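Local coordinates for CocE/NonD family hydrolase (Staphylococcus aureus subsp. aureus COL, PDB 3III), which is probably a serine hydrolase of the alpha/beta-hydrolase fold, cleaving ester or amide bonds as its CocE and X-Pro dipeptidyl-peptidase relatives do, at residues A[130-135]-A[223-228]; A[135-140]-A[230-235]; A[357-362]-A[553-558]; A[383-388]-A[539-544]; A[406-411]-A[496-501]. All coordinates share one frame; numbering follows the deposited sequence. Where two conformers were deposited one is given.

Contact 1 of 5, residues A[130-135]-A[223-228]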
# COMPACT_ATOMS: atom_id res chain seq x y z
N LYS A 130 -4.94 13.65 -22.96
CA LYS A 130 -4.58 14.08 -24.32
C LYS A 130 -3.06 13.99 -24.55
O LYS A 130 -2.60 14.17 -25.67
CB LYS A 130 -5.20 15.45 -24.62
CG LYS A 130 -6.76 15.28 -24.69
CD LYS A 130 -7.54 16.54 -24.85
CE LYS A 130 -7.74 17.22 -23.53
NZ LYS A 130 -8.49 16.35 -22.52
N SER A 131 -2.29 13.65 -23.52
CA SER A 131 -0.87 13.37 -23.71
C SER A 131 -0.71 11.97 -24.26
O SER A 131 -1.15 11.00 -23.64
CB SER A 131 -0.06 13.47 -22.41
OG SER A 131 1.26 13.01 -22.63
N LYS A 132 -0.04 11.85 -25.40
CA LYS A 132 0.29 10.55 -25.97
C LYS A 132 1.80 10.31 -25.88
O LYS A 132 2.36 9.56 -26.67
CB LYS A 132 -0.20 10.41 -27.44
CG LYS A 132 -1.68 10.62 -27.67
CD LYS A 132 -2.56 9.75 -26.76
CE LYS A 132 -3.95 10.37 -26.45
NZ LYS A 132 -4.81 9.39 -25.62
N GLY A 133 2.43 10.92 -24.88
CA GLY A 133 3.86 10.68 -24.59
C GLY A 133 4.12 9.37 -23.82
O GLY A 133 3.21 8.58 -23.61
N VAL A 134 5.39 9.15 -23.47
CA VAL A 134 5.82 7.98 -22.74
C VAL A 134 5.07 7.87 -21.41
O VAL A 134 4.95 8.83 -20.68
CB VAL A 134 7.34 7.99 -22.47
CG1 VAL A 134 7.72 6.77 -21.51
CG2 VAL A 134 8.14 7.94 -23.80
N LEU A 135 4.50 6.70 -21.18
CA LEU A 135 3.77 6.40 -19.95
C LEU A 135 4.59 5.34 -19.25
O LEU A 135 4.50 4.15 -19.59
CB LEU A 135 2.33 5.92 -20.24
CG LEU A 135 1.31 6.00 -19.07
CD1 LEU A 135 -0.10 5.60 -19.63
CD2 LEU A 135 1.71 5.13 -17.87
N ALA A 223 -5.24 -0.71 -21.59
CA ALA A 223 -6.64 -0.65 -22.05
C ALA A 223 -7.25 0.77 -21.94
O ALA A 223 -8.15 1.15 -22.70
CB ALA A 223 -7.48 -1.70 -21.30
N ARG A 224 -6.74 1.56 -21.00
CA ARG A 224 -7.27 2.87 -20.76
C ARG A 224 -6.90 3.84 -21.89
O ARG A 224 -7.68 4.74 -22.17
CB ARG A 224 -6.79 3.42 -19.41
CG ARG A 224 -7.37 4.74 -18.97
CD ARG A 224 -8.82 4.65 -18.54
NE ARG A 224 -9.43 5.98 -18.37
CZ ARG A 224 -9.83 6.78 -19.37
NH1 ARG A 224 -9.67 6.43 -20.66
NH2 ARG A 224 -10.38 7.96 -19.08
N TRP A 225 -5.73 3.66 -22.53
CA TRP A 225 -5.18 4.63 -23.54
C TRP A 225 -4.69 3.87 -24.76
O TRP A 225 -3.51 3.89 -25.09
CB TRP A 225 -4.03 5.51 -22.95
CG TRP A 225 -4.34 6.11 -21.60
CD1 TRP A 225 -3.79 5.79 -20.39
CD2 TRP A 225 -5.34 7.09 -21.33
NE1 TRP A 225 -4.40 6.49 -19.38
CE2 TRP A 225 -5.36 7.30 -19.93
CE3 TRP A 225 -6.26 7.77 -22.13
CZ2 TRP A 225 -6.23 8.19 -19.32
CZ3 TRP A 225 -7.14 8.68 -21.49
CH2 TRP A 225 -7.09 8.88 -20.13
N THR A 226 -5.62 3.23 -25.45
CA THR A 226 -5.24 2.36 -26.53
C THR A 226 -4.64 3.14 -27.70
O THR A 226 -4.01 2.55 -28.54
CB THR A 226 -6.43 1.51 -27.06
OG1 THR A 226 -7.52 2.38 -27.40
CG2 THR A 226 -6.86 0.44 -26.02
N ASP A 227 -4.84 4.44 -27.78
CA ASP A 227 -4.25 5.19 -28.88
C ASP A 227 -2.88 5.80 -28.53
O ASP A 227 -2.34 6.63 -29.26
CB ASP A 227 -5.21 6.26 -29.36
CG ASP A 227 -5.56 7.26 -28.31
OD1 ASP A 227 -5.33 7.05 -27.08
OD2 ASP A 227 -6.10 8.29 -28.74
N ASN A 228 -2.33 5.42 -27.39
CA ASN A 228 -0.96 5.80 -27.03
C ASN A 228 -0.05 4.60 -27.30
O ASN A 228 -0.10 3.64 -26.58
CB ASN A 228 -0.85 6.21 -25.52
CG ASN A 228 0.54 6.63 -25.14
OD1 ASN A 228 1.49 6.47 -25.93
ND2 ASN A 228 0.67 7.27 -23.97
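Lys132 and Asn228 bring the two backbones to within 5.0 Å, CA to CA, where the chain leaving helix 213-224 folds through a type I beta turn, Trp225 to Asn228. The turn packs on the loop between strand 119-124 and helix 140-154 of the alpha/beta-hydrolase catalytic domain. In Asn228, chi1 of -179° sets CG anti to the backbone N and directs it toward the 130-135 loop. The amide lies up against residues 132 and 133. ND2 gives a nearly straight bond to Gly133 O, 2.9 Å long, with the acceptor close to the amide plane and the donor in the carbonyl plane. The same ND2 also serves Gly127 O, while OD1 accepts from Asn230 N, so both ends of this buried amide are engaged. Farther out, the Lys132 chain bends at chi2 and crosses the Asp227 side chain at about a right angle. Its NZ reaches Asp227 OD1 on the syn side at 2.8 Å in a salt bridge, and NZ has a second partner in Asp129 O. That ammonium also comes within 4.1 Å of Trp225 CE3, obliquely to the indole. Arg224 CG covers one face of the indole near its rim, and the ring N-H is tied to Thr75 O. At the pyrrole end of the ring, Leu135 meets Trp225 through one methyl alone, CD1 lying 3.8 Å from ring atom CD1.

Contact 2 of 5, residues A[135-140]-A[230-235]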
# COMPACT_ATOMS: atom_id res chain seq x y z
N LEU A 135 4.50 6.70 -21.18
CA LEU A 135 3.77 6.40 -19.95
C LEU A 135 4.59 5.34 -19.25
O LEU A 135 4.50 4.15 -19.59
CB LEU A 135 2.33 5.92 -20.24
CG LEU A 135 1.31 6.00 -19.07
CD1 LEU A 135 -0.10 5.60 -19.63
CD2 LEU A 135 1.71 5.13 -17.87
N SER A 136 5.41 5.78 -18.30
CA SER A 136 6.27 4.92 -17.51
C SER A 136 5.87 5.06 -16.04
O SER A 136 6.35 5.95 -15.32
CB SER A 136 7.75 5.25 -17.72
OG SER A 136 8.51 4.38 -16.91
N PRO A 137 4.95 4.23 -15.58
CA PRO A 137 4.39 4.39 -14.24
C PRO A 137 5.42 4.27 -13.13
O PRO A 137 6.27 3.41 -13.18
CB PRO A 137 3.43 3.21 -14.11
CG PRO A 137 3.21 2.71 -15.46
CD PRO A 137 4.33 3.13 -16.32
N TRP A 138 5.33 5.14 -12.12
CA TRP A 138 6.09 4.96 -10.88
C TRP A 138 7.58 4.95 -11.20
O TRP A 138 8.32 4.05 -10.79
CB TRP A 138 5.59 3.69 -10.16
CG TRP A 138 4.16 3.71 -9.83
CD1 TRP A 138 3.35 4.82 -9.82
CD2 TRP A 138 3.31 2.61 -9.42
NE1 TRP A 138 2.09 4.48 -9.46
CE2 TRP A 138 2.03 3.14 -9.20
CE3 TRP A 138 3.51 1.24 -9.22
CZ2 TRP A 138 0.95 2.35 -8.78
CZ3 TRP A 138 2.41 0.45 -8.78
CH2 TRP A 138 1.16 1.00 -8.59
N SER A 139 8.00 5.99 -11.94
CA SER A 139 9.36 6.18 -12.35
C SER A 139 9.84 7.58 -11.99
O SER A 139 9.06 8.47 -11.73
CB SER A 139 9.46 6.00 -13.87
OG SER A 139 8.68 6.99 -14.57
N LYS A 140 11.13 7.80 -12.11
CA LYS A 140 11.67 9.10 -11.87
C LYS A 140 11.24 10.09 -12.95
O LYS A 140 10.95 11.23 -12.63
CB LYS A 140 13.19 9.06 -11.85
CG LYS A 140 13.79 10.45 -11.47
CD LYS A 140 15.26 10.32 -11.25
CE LYS A 140 15.88 11.62 -10.88
NZ LYS A 140 17.29 11.50 -10.67
N ASN A 230 3.12 4.49 -26.69
CA ASN A 230 4.35 4.70 -25.93
C ASN A 230 4.20 4.29 -24.47
O ASN A 230 4.89 4.82 -23.60
CB ASN A 230 4.74 6.16 -26.02
CG ASN A 230 4.86 6.63 -27.46
OD1 ASN A 230 4.17 7.56 -27.90
ND2 ASN A 230 5.73 5.98 -28.18
N ILE A 231 3.34 3.31 -24.21
CA ILE A 231 3.08 2.87 -22.83
C ILE A 231 4.12 1.77 -22.54
O ILE A 231 4.31 0.85 -23.35
CB ILE A 231 1.61 2.30 -22.64
CG1 ILE A 231 0.56 3.37 -22.89
CG2 ILE A 231 1.38 1.72 -21.19
CD1 ILE A 231 -0.91 2.81 -22.93
N GLU A 232 4.79 1.85 -21.41
CA GLU A 232 5.85 0.92 -21.07
C GLU A 232 5.25 -0.47 -20.87
O GLU A 232 4.27 -0.61 -20.17
CB GLU A 232 6.56 1.37 -19.81
CG GLU A 232 7.65 0.45 -19.33
CD GLU A 232 8.36 0.97 -18.07
OE1 GLU A 232 7.81 1.87 -17.42
OE2 GLU A 232 9.46 0.41 -17.74
N ASP A 233 5.88 -1.50 -21.45
CA ASP A 233 5.38 -2.86 -21.35
C ASP A 233 5.91 -3.53 -20.07
O ASP A 233 6.95 -4.21 -20.06
CB ASP A 233 5.78 -3.67 -22.58
CG ASP A 233 5.21 -5.07 -22.57
OD1 ASP A 233 4.69 -5.57 -21.55
OD2 ASP A 233 5.31 -5.69 -23.61
N LEU A 234 5.15 -3.36 -19.01
CA LEU A 234 5.57 -3.84 -17.71
C LEU A 234 5.33 -5.33 -17.57
O LEU A 234 5.89 -5.92 -16.71
CB LEU A 234 4.88 -3.05 -16.58
CG LEU A 234 5.48 -1.67 -16.29
CD1 LEU A 234 4.49 -0.83 -15.43
CD2 LEU A 234 6.89 -1.77 -15.68
N ILE A 235 4.52 -5.93 -18.44
CA ILE A 235 4.37 -7.39 -18.46
C ILE A 235 5.75 -7.99 -18.89
O ILE A 235 6.33 -8.87 -18.24
CB ILE A 235 3.25 -7.81 -19.43
CG1 ILE A 235 1.88 -7.30 -18.93
CG2 ILE A 235 3.18 -9.31 -19.57
CD1 ILE A 235 1.51 -7.86 -17.59
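Leu135 and Ile231 form an isolated beta bridge whose hydrogen bonds follow the parallel pattern, joining the loop ahead of helix 140-154 to the connection between helices 213-224 and 234-240 in the alpha/beta-hydrolase domain. Two backbone bonds make it: Leu135 N donates to Asn230 O at 3.1 Å, and Glu232 N returns a bond to Leu135 O at 2.9 Å.

The polar side chains come next along the chain. Ser136 holds OG anti to its backbone N (chi1 180°), where it donates to Glu232 OE1 over 2.7 Å, meeting that oxygen from above the carboxylate plane. The glutamate stretches out fully to get there, and OE1 is also in a salt bridge with Arg251, so one carboxylate oxygen is gripped by a hydroxyl and a guanidinium. Arg251 bonds Pro137 O as well, and so contacts both segments. Both segments lead into helices with a capping side chain, Ser139 for helix 140-154 and Asp233 for helix 234-240. Ser139 OG reaches back too, donating to Ser136 O at 2.7 Å.

Two apolar contacts complete the set, one at the bridge and one beyond it. The side chains of Leu135 and Ile231 run alongside each other in the same direction, with Leu135 CD1 4.0 Å from Ile231 CG1. Pro137 and Leu234 instead meet tip to tip, ring atom CG against methyl CD1 at 3.8 Å.

Contact 3 of 5, residues A[357-362]-A[553-558]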
# COMPACT_ATOMS: atom_id res chain seq x y z
N ALA A 357 8.53 -2.65 21.51
CA ALA A 357 8.32 -4.00 20.98
C ALA A 357 9.38 -4.91 21.58
O ALA A 357 10.52 -4.52 21.69
CB ALA A 357 8.36 -4.01 19.42
N GLU A 358 8.98 -6.12 22.01
CA GLU A 358 9.91 -7.15 22.50
C GLU A 358 9.89 -8.27 21.52
O GLU A 358 8.90 -8.98 21.42
CB GLU A 358 9.51 -7.66 23.89
CG GLU A 358 9.50 -6.57 24.92
CD GLU A 358 9.55 -7.07 26.39
OE1 GLU A 358 8.88 -6.42 27.25
OE2 GLU A 358 10.26 -8.09 26.68
N TYR A 359 10.94 -8.39 20.74
CA TYR A 359 10.96 -9.34 19.63
C TYR A 359 11.23 -10.70 20.24
O TYR A 359 12.31 -10.92 20.76
CB TYR A 359 11.99 -8.92 18.58
CG TYR A 359 11.61 -7.60 17.93
CD1 TYR A 359 10.47 -7.51 17.15
CD2 TYR A 359 12.35 -6.44 18.17
CE1 TYR A 359 10.07 -6.31 16.57
CE2 TYR A 359 12.00 -5.24 17.58
CZ TYR A 359 10.85 -5.18 16.79
OH TYR A 359 10.46 -3.98 16.22
N THR A 360 10.25 -11.62 20.17
CA THR A 360 10.26 -12.82 21.01
C THR A 360 10.20 -14.03 20.10
O THR A 360 9.33 -14.12 19.24
CB THR A 360 9.09 -12.82 21.96
OG1 THR A 360 9.09 -11.58 22.68
CG2 THR A 360 9.12 -13.99 22.95
N PRO A 361 11.15 -14.96 20.25
CA PRO A 361 11.10 -16.13 19.38
C PRO A 361 10.14 -17.16 19.90
O PRO A 361 10.08 -17.39 21.11
CB PRO A 361 12.54 -16.67 19.45
CG PRO A 361 13.11 -16.16 20.72
CD PRO A 361 12.33 -14.95 21.12
N LEU A 362 9.41 -17.78 18.99
CA LEU A 362 8.70 -19.03 19.26
C LEU A 362 9.26 -20.13 18.31
O LEU A 362 9.19 -20.00 17.07
CB LEU A 362 7.21 -18.85 19.03
CG LEU A 362 6.46 -17.97 20.06
CD1 LEU A 362 5.00 -17.72 19.52
CD2 LEU A 362 6.47 -18.65 21.42
N GLN A 553 12.14 -20.79 13.73
CA GLN A 553 11.45 -20.01 14.76
C GLN A 553 10.70 -18.87 14.10
O GLN A 553 11.08 -18.47 12.99
CB GLN A 553 12.48 -19.43 15.70
CG GLN A 553 13.50 -18.53 15.00
CD GLN A 553 14.61 -18.14 15.91
OE1 GLN A 553 14.51 -17.13 16.64
NE2 GLN A 553 15.67 -18.92 15.90
N LEU A 554 9.67 -18.38 14.80
CA LEU A 554 8.92 -17.20 14.44
C LEU A 554 9.24 -16.08 15.43
O LEU A 554 9.09 -16.25 16.62
CB LEU A 554 7.41 -17.50 14.42
CG LEU A 554 6.52 -16.29 14.05
CD1 LEU A 554 6.62 -15.89 12.52
CD2 LEU A 554 5.11 -16.68 14.54
N ILE A 555 9.77 -14.96 14.95
CA ILE A 555 9.99 -13.79 15.80
C ILE A 555 8.67 -12.95 15.79
O ILE A 555 8.23 -12.55 14.73
CB ILE A 555 11.13 -12.92 15.27
CG1 ILE A 555 12.45 -13.69 15.18
CG2 ILE A 555 11.31 -11.65 16.12
CD1 ILE A 555 12.93 -14.23 16.46
N ILE A 556 8.12 -12.70 16.96
CA ILE A 556 6.88 -11.96 17.08
C ILE A 556 7.09 -10.65 17.85
O ILE A 556 7.85 -10.62 18.80
CB ILE A 556 5.77 -12.79 17.74
CG1 ILE A 556 6.11 -13.19 19.18
CG2 ILE A 556 5.41 -13.97 16.85
CD1 ILE A 556 4.93 -13.89 19.88
N PRO A 557 6.44 -9.56 17.42
CA PRO A 557 6.65 -8.22 18.01
C PRO A 557 5.66 -7.95 19.13
O PRO A 557 4.57 -7.38 18.91
CB PRO A 557 6.34 -7.29 16.83
CG PRO A 557 5.29 -8.11 15.98
CD PRO A 557 5.82 -9.49 16.09
N ILE A 558 6.00 -8.37 20.34
CA ILE A 558 5.09 -8.26 21.46
C ILE A 558 5.16 -6.82 21.96
O ILE A 558 6.27 -6.29 22.27
CB ILE A 558 5.43 -9.23 22.63
CG1 ILE A 558 5.36 -10.69 22.15
CG2 ILE A 558 4.46 -8.97 23.84
CD1 ILE A 558 5.54 -11.69 23.17
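Ile556 has its CG1 between the backbone N and the carbonyl carbon (chi1 63°), which sets CG1 3.4 Å from Thr360 O across the strands. Beyond it, Ile556 CD1 meets Leu362 CD1 at 3.8 Å, the two side chains crossing at a slant. Thr360 turns OG1 anti to its carbonyl carbon (chi1 -53°), and from there the hydroxyl donates back to Glu358 O at 2.9 Å. Ile558 N binds that same oxygen from the opposite face of its carbonyl plane, so Glu358 O is held from both sides. The Thr360 hydroxyl is itself covered by methyl CD1 of Ile558, 3.6 Å from OG1. These residues belong to an antiparallel pair, strands 358-365 and 553-559, in the beta-sandwich C-terminal domain that follows the hydrolase domain in this family. Glu358 with Ile558, Thr360 with Ile556 and Leu362 with Leu554 are hydrogen-bonded pairs, each bonded in both directions. Tyr359-Pro557 and Pro361-Ile555 occupy the non-hydrogen-bonded sites between them, where a proline's missing N-H costs this pairing nothing. On their face, the Tyr359 side chain crosses that of Pro557 at about a right angle, with Tyr359 CE1 3.9 Å from Pro557 CB, and Tyr359 CB rests on Ile555 CG2 at 3.7 Å. Ile555 sends its other branch to Pro361, Ile555 CD1 lying 3.9 Å from Pro361 CB. Strand 553-559 has strand 408-417 along its other edge, and Ile556 and Pro557 both touch Met409 there.

Contact 4 of 5, residues A[383-388]-A[539-544]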
# COMPACT_ATOMS: atom_id res chain seq x y z
N GLN A 383 7.07 -32.36 6.21
CA GLN A 383 7.02 -32.54 4.77
C GLN A 383 5.63 -32.18 4.27
O GLN A 383 4.65 -32.45 4.96
CB GLN A 383 7.31 -33.98 4.52
CG GLN A 383 7.71 -34.31 3.16
CD GLN A 383 8.03 -35.78 3.02
OE1 GLN A 383 9.19 -36.15 3.01
NE2 GLN A 383 7.00 -36.61 2.91
N TYR A 384 5.52 -31.55 3.10
CA TYR A 384 4.21 -31.41 2.49
C TYR A 384 4.43 -31.49 1.00
O TYR A 384 5.53 -31.21 0.52
CB TYR A 384 3.51 -30.11 2.91
CG TYR A 384 4.31 -28.86 2.59
CD1 TYR A 384 4.27 -28.29 1.35
CD2 TYR A 384 5.09 -28.25 3.56
CE1 TYR A 384 5.03 -27.17 1.05
CE2 TYR A 384 5.83 -27.12 3.28
CZ TYR A 384 5.80 -26.59 2.02
OH TYR A 384 6.57 -25.50 1.72
N ASP A 385 3.40 -31.91 0.27
CA ASP A 385 3.47 -31.89 -1.21
C ASP A 385 3.25 -30.43 -1.68
O ASP A 385 2.16 -29.88 -1.51
CB ASP A 385 2.38 -32.81 -1.79
CG ASP A 385 2.37 -32.84 -3.34
OD1 ASP A 385 3.01 -31.97 -4.03
OD2 ASP A 385 1.71 -33.76 -3.84
N SER A 386 4.29 -29.82 -2.26
CA SER A 386 4.24 -28.43 -2.72
C SER A 386 3.25 -28.18 -3.86
O SER A 386 2.90 -27.05 -4.08
CB SER A 386 5.65 -27.90 -3.12
OG SER A 386 6.16 -28.57 -4.28
N GLU A 387 2.84 -29.21 -4.60
CA GLU A 387 1.86 -29.08 -5.67
C GLU A 387 0.42 -29.44 -5.27
O GLU A 387 -0.47 -29.33 -6.09
CB GLU A 387 2.25 -30.02 -6.81
CG GLU A 387 3.70 -29.79 -7.29
CD GLU A 387 4.10 -30.73 -8.38
OE1 GLU A 387 4.85 -31.69 -8.09
OE2 GLU A 387 3.63 -30.50 -9.51
N ASP A 388 0.21 -29.93 -4.05
CA ASP A 388 -1.12 -30.26 -3.57
C ASP A 388 -1.63 -29.07 -2.77
O ASP A 388 -1.15 -28.79 -1.65
CB ASP A 388 -1.06 -31.54 -2.74
CG ASP A 388 -2.44 -32.00 -2.26
OD1 ASP A 388 -3.38 -31.19 -2.15
OD2 ASP A 388 -2.54 -33.18 -1.95
N LYS A 539 8.10 -28.37 -7.28
CA LYS A 539 7.82 -29.73 -7.73
C LYS A 539 8.05 -30.66 -6.55
O LYS A 539 9.11 -30.61 -5.91
CB LYS A 539 8.71 -30.11 -8.92
CG LYS A 539 8.33 -31.44 -9.58
CD LYS A 539 9.35 -31.86 -10.67
CE LYS A 539 9.27 -33.36 -11.03
NZ LYS A 539 7.98 -33.54 -11.70
N GLY A 540 7.05 -31.47 -6.24
CA GLY A 540 7.25 -32.55 -5.27
C GLY A 540 7.28 -32.07 -3.84
O GLY A 540 6.68 -31.05 -3.52
N MSE A 541 7.94 -32.84 -2.98
CA MSE A 541 7.88 -32.61 -1.55
C MSE A 541 8.78 -31.47 -1.14
O MSE A 541 9.87 -31.33 -1.65
CB MSE A 541 8.28 -33.85 -0.77
CG MSE A 541 7.37 -35.04 -1.03
SE MSE A 541 5.57 -34.75 -0.27
CE MSE A 541 4.65 -35.90 -1.63
N HIS A 542 8.27 -30.64 -0.25
CA HIS A 542 9.08 -29.68 0.46
C HIS A 542 9.33 -30.25 1.85
O HIS A 542 8.40 -30.71 2.50
CB HIS A 542 8.39 -28.34 0.60
CG HIS A 542 8.38 -27.52 -0.66
ND1 HIS A 542 7.92 -26.22 -0.70
CD2 HIS A 542 8.80 -27.81 -1.92
CE1 HIS A 542 8.07 -25.74 -1.92
NE2 HIS A 542 8.62 -26.68 -2.68
N MSE A 543 10.58 -30.16 2.29
CA MSE A 543 11.01 -30.53 3.64
C MSE A 543 11.22 -29.31 4.51
O MSE A 543 11.82 -28.36 4.04
CB MSE A 543 12.36 -31.19 3.57
CG MSE A 543 12.38 -32.24 2.54
SE MSE A 543 11.64 -33.76 3.37
CE MSE A 543 13.35 -34.58 3.90
N ILE A 544 10.79 -29.38 5.77
CA ILE A 544 10.99 -28.29 6.74
C ILE A 544 11.63 -28.89 8.03
O ILE A 544 11.09 -29.80 8.64
CB ILE A 544 9.64 -27.60 7.13
CG1 ILE A 544 8.91 -27.06 5.90
CG2 ILE A 544 9.85 -26.45 8.11
CD1 ILE A 544 9.72 -26.15 5.06
O HOH W 1 6.02 -33.64 -9.57
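The rings of Tyr384 and His542 stand at 63° to each other and touch in two ways. His542 CB sits over one face of the phenol, 3.8 Å from its centroid, while Tyr384 OH meets the imidazole edge in its plane, 2.9 Å from ND1 in a hydrogen bond whose donor could be either. Ser386 then lays its CB over the centre of the imidazole, 3.3 Å from the centroid, so the histidine is held at an edge and on a face. These residues sit where strand 380-385 ends and its antiparallel partner 541-546 begins, in the beta-sandwich domain. Asp385 to Asp388 form a type I beta turn, with an Asx turn from Asp385 OD1 to Glu387 N. Ser386 grips Gly540 O with both backbone N and OG, from opposite faces of the carbonyl plane; the OG bond is 2.6 Å. The extended Glu387 side chain brings OE1 to Gly540 N, accepting at 2.9 Å, and through a water OE1 also reaches Lys539 NZ.

Contact 5 of 5, residues A[406-411]-A[496-501]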
# COMPACT_ATOMS: atom_id res chain seq x y z
N VAL A 406 2.28 -6.19 17.24
CA VAL A 406 2.19 -5.07 16.31
C VAL A 406 3.54 -4.81 15.68
O VAL A 406 4.46 -4.35 16.34
CB VAL A 406 1.67 -3.80 16.99
CG1 VAL A 406 1.60 -2.60 15.97
CG2 VAL A 406 0.26 -4.01 17.61
N GLY A 407 3.62 -5.05 14.39
CA GLY A 407 4.84 -4.89 13.66
C GLY A 407 5.15 -6.02 12.69
O GLY A 407 4.22 -6.75 12.23
N ASN A 408 6.42 -6.12 12.31
CA ASN A 408 6.91 -7.18 11.43
C ASN A 408 7.06 -8.47 12.19
O ASN A 408 7.23 -8.45 13.39
CB ASN A 408 8.25 -6.78 10.80
CG ASN A 408 8.11 -5.78 9.62
OD1 ASN A 408 7.94 -6.20 8.46
ND2 ASN A 408 8.25 -4.49 9.91
N MSE A 409 6.96 -9.61 11.49
CA MSE A 409 7.37 -10.90 12.05
C MSE A 409 8.26 -11.55 11.04
O MSE A 409 8.15 -11.30 9.83
CB MSE A 409 6.16 -11.79 12.28
CG MSE A 409 4.99 -11.10 12.98
SE MSE A 409 3.71 -12.47 13.69
CE MSE A 409 2.04 -11.31 13.72
N ASN A 410 9.11 -12.43 11.55
CA ASN A 410 10.16 -13.07 10.78
C ASN A 410 10.01 -14.55 11.01
O ASN A 410 10.11 -15.04 12.16
CB ASN A 410 11.57 -12.56 11.23
CG ASN A 410 12.69 -13.15 10.40
OD1 ASN A 410 12.46 -13.97 9.52
ND2 ASN A 410 13.93 -12.70 10.66
N LEU A 411 9.78 -15.27 9.92
CA LEU A 411 9.72 -16.72 9.99
C LEU A 411 11.01 -17.34 9.45
O LEU A 411 11.25 -17.30 8.23
CB LEU A 411 8.49 -17.23 9.23
CG LEU A 411 8.38 -18.75 9.21
CD1 LEU A 411 8.30 -19.29 10.66
CD2 LEU A 411 7.13 -19.19 8.36
N LEU A 496 7.15 -11.74 7.04
CA LEU A 496 5.71 -11.50 7.28
C LEU A 496 5.49 -9.96 7.33
O LEU A 496 6.18 -9.27 8.04
CB LEU A 496 5.18 -12.20 8.55
CG LEU A 496 5.07 -13.71 8.57
CD1 LEU A 496 4.27 -14.22 7.41
CD2 LEU A 496 6.46 -14.32 8.63
N LEU A 497 4.57 -9.47 6.52
CA LEU A 497 4.36 -8.06 6.36
C LEU A 497 3.70 -7.52 7.62
O LEU A 497 3.08 -8.29 8.39
CB LEU A 497 3.51 -7.82 5.13
CG LEU A 497 4.29 -8.14 3.83
CD1 LEU A 497 3.30 -7.92 2.68
CD2 LEU A 497 5.57 -7.30 3.64
N PRO A 498 3.87 -6.20 7.87
CA PRO A 498 3.43 -5.60 9.15
C PRO A 498 1.92 -5.79 9.40
O PRO A 498 1.11 -5.60 8.49
CB PRO A 498 3.73 -4.12 8.97
CG PRO A 498 4.88 -4.10 7.95
CD PRO A 498 4.60 -5.22 7.04
N SER A 499 1.61 -6.19 10.64
CA SER A 499 0.25 -6.47 11.08
C SER A 499 0.09 -6.06 12.56
O SER A 499 1.04 -5.97 13.27
CB SER A 499 -0.05 -7.96 10.88
OG SER A 499 0.68 -8.75 11.77
N GLY A 500 -1.13 -5.76 12.96
CA GLY A 500 -1.46 -5.36 14.34
C GLY A 500 -2.67 -6.11 14.82
O GLY A 500 -3.78 -5.89 14.31
N THR A 501 -2.50 -6.93 15.86
CA THR A 501 -3.52 -7.88 16.25
C THR A 501 -3.43 -8.21 17.71
O THR A 501 -2.31 -8.36 18.24
CB THR A 501 -3.35 -9.20 15.41
OG1 THR A 501 -2.96 -8.84 14.09
CG2 THR A 501 -4.65 -10.08 15.39
O HOH W 2 3.33 -9.03 10.91
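Gly407 and Ser499 form the firmly bonded end of this wholly buried contact. Gly407 N donates to Ser499 O at 3.0 Å, and Ser499 N answers to Gly407 O at 3.1 Å. Next to them Val406, with CG2 anti to its carbonyl carbon, puts that methyl 3.9 Å from Gly500 CA. Apolar packing is also close at the far end: Leu496 CD2 lies 3.6 Å from Leu411 CB, and Leu496 CB faces Met409 CB. Asn408 runs alongside Pro498 in the same direction.

Between these ends the pairing slackens. The register slips by one residue from Gly407 to Met409, and the next backbone bond, Leu496 N to Met409 O, is weak and bent, with an N-H...O angle of 133°. A water sits at the register shift. It donates to Gly407 O and Leu497 O, at 2.8 and 2.6 Å, and accepts from Ser499 OG, so two backbone carbonyls share one bridge. The extended selenomethionine chain of Met409 brings CE to 3.5 Å from Ser499 OG. Outside the pair, Pro498 touches Phe279 and Gly500 O accepts from Arg338, which sets strand 490-503 against the hydrolase part of the chain. The one-residue shift is a beta bulge, with Gly407 at positive phi where the chain turns a corner, in an antiparallel sheet of the C-terminal beta-sandwich.

Contacts 1 and 2 share Leu135 and together fasten the loop ahead of helix 140-154 to the chain between helices 213-224 and 234-240; contacts 3, 4 and 5 all belong to one antiparallel sheet of the C-terminal domain. The hydrolase pair is partly buried loop packing, resting on side-chain bonds, a single bridge and salt bridges. Contact 5 is the buried one, close to the hydrolase part, with a water in its bulge. Contact 3 lies beside it, about 9 Å between centres, as a regular strand pair. Contact 4 lies about 25 Å from contact 5, between centres, in the same sheet, where a Tyr-His hydrogen bond and turn side chains add to the strand pairing.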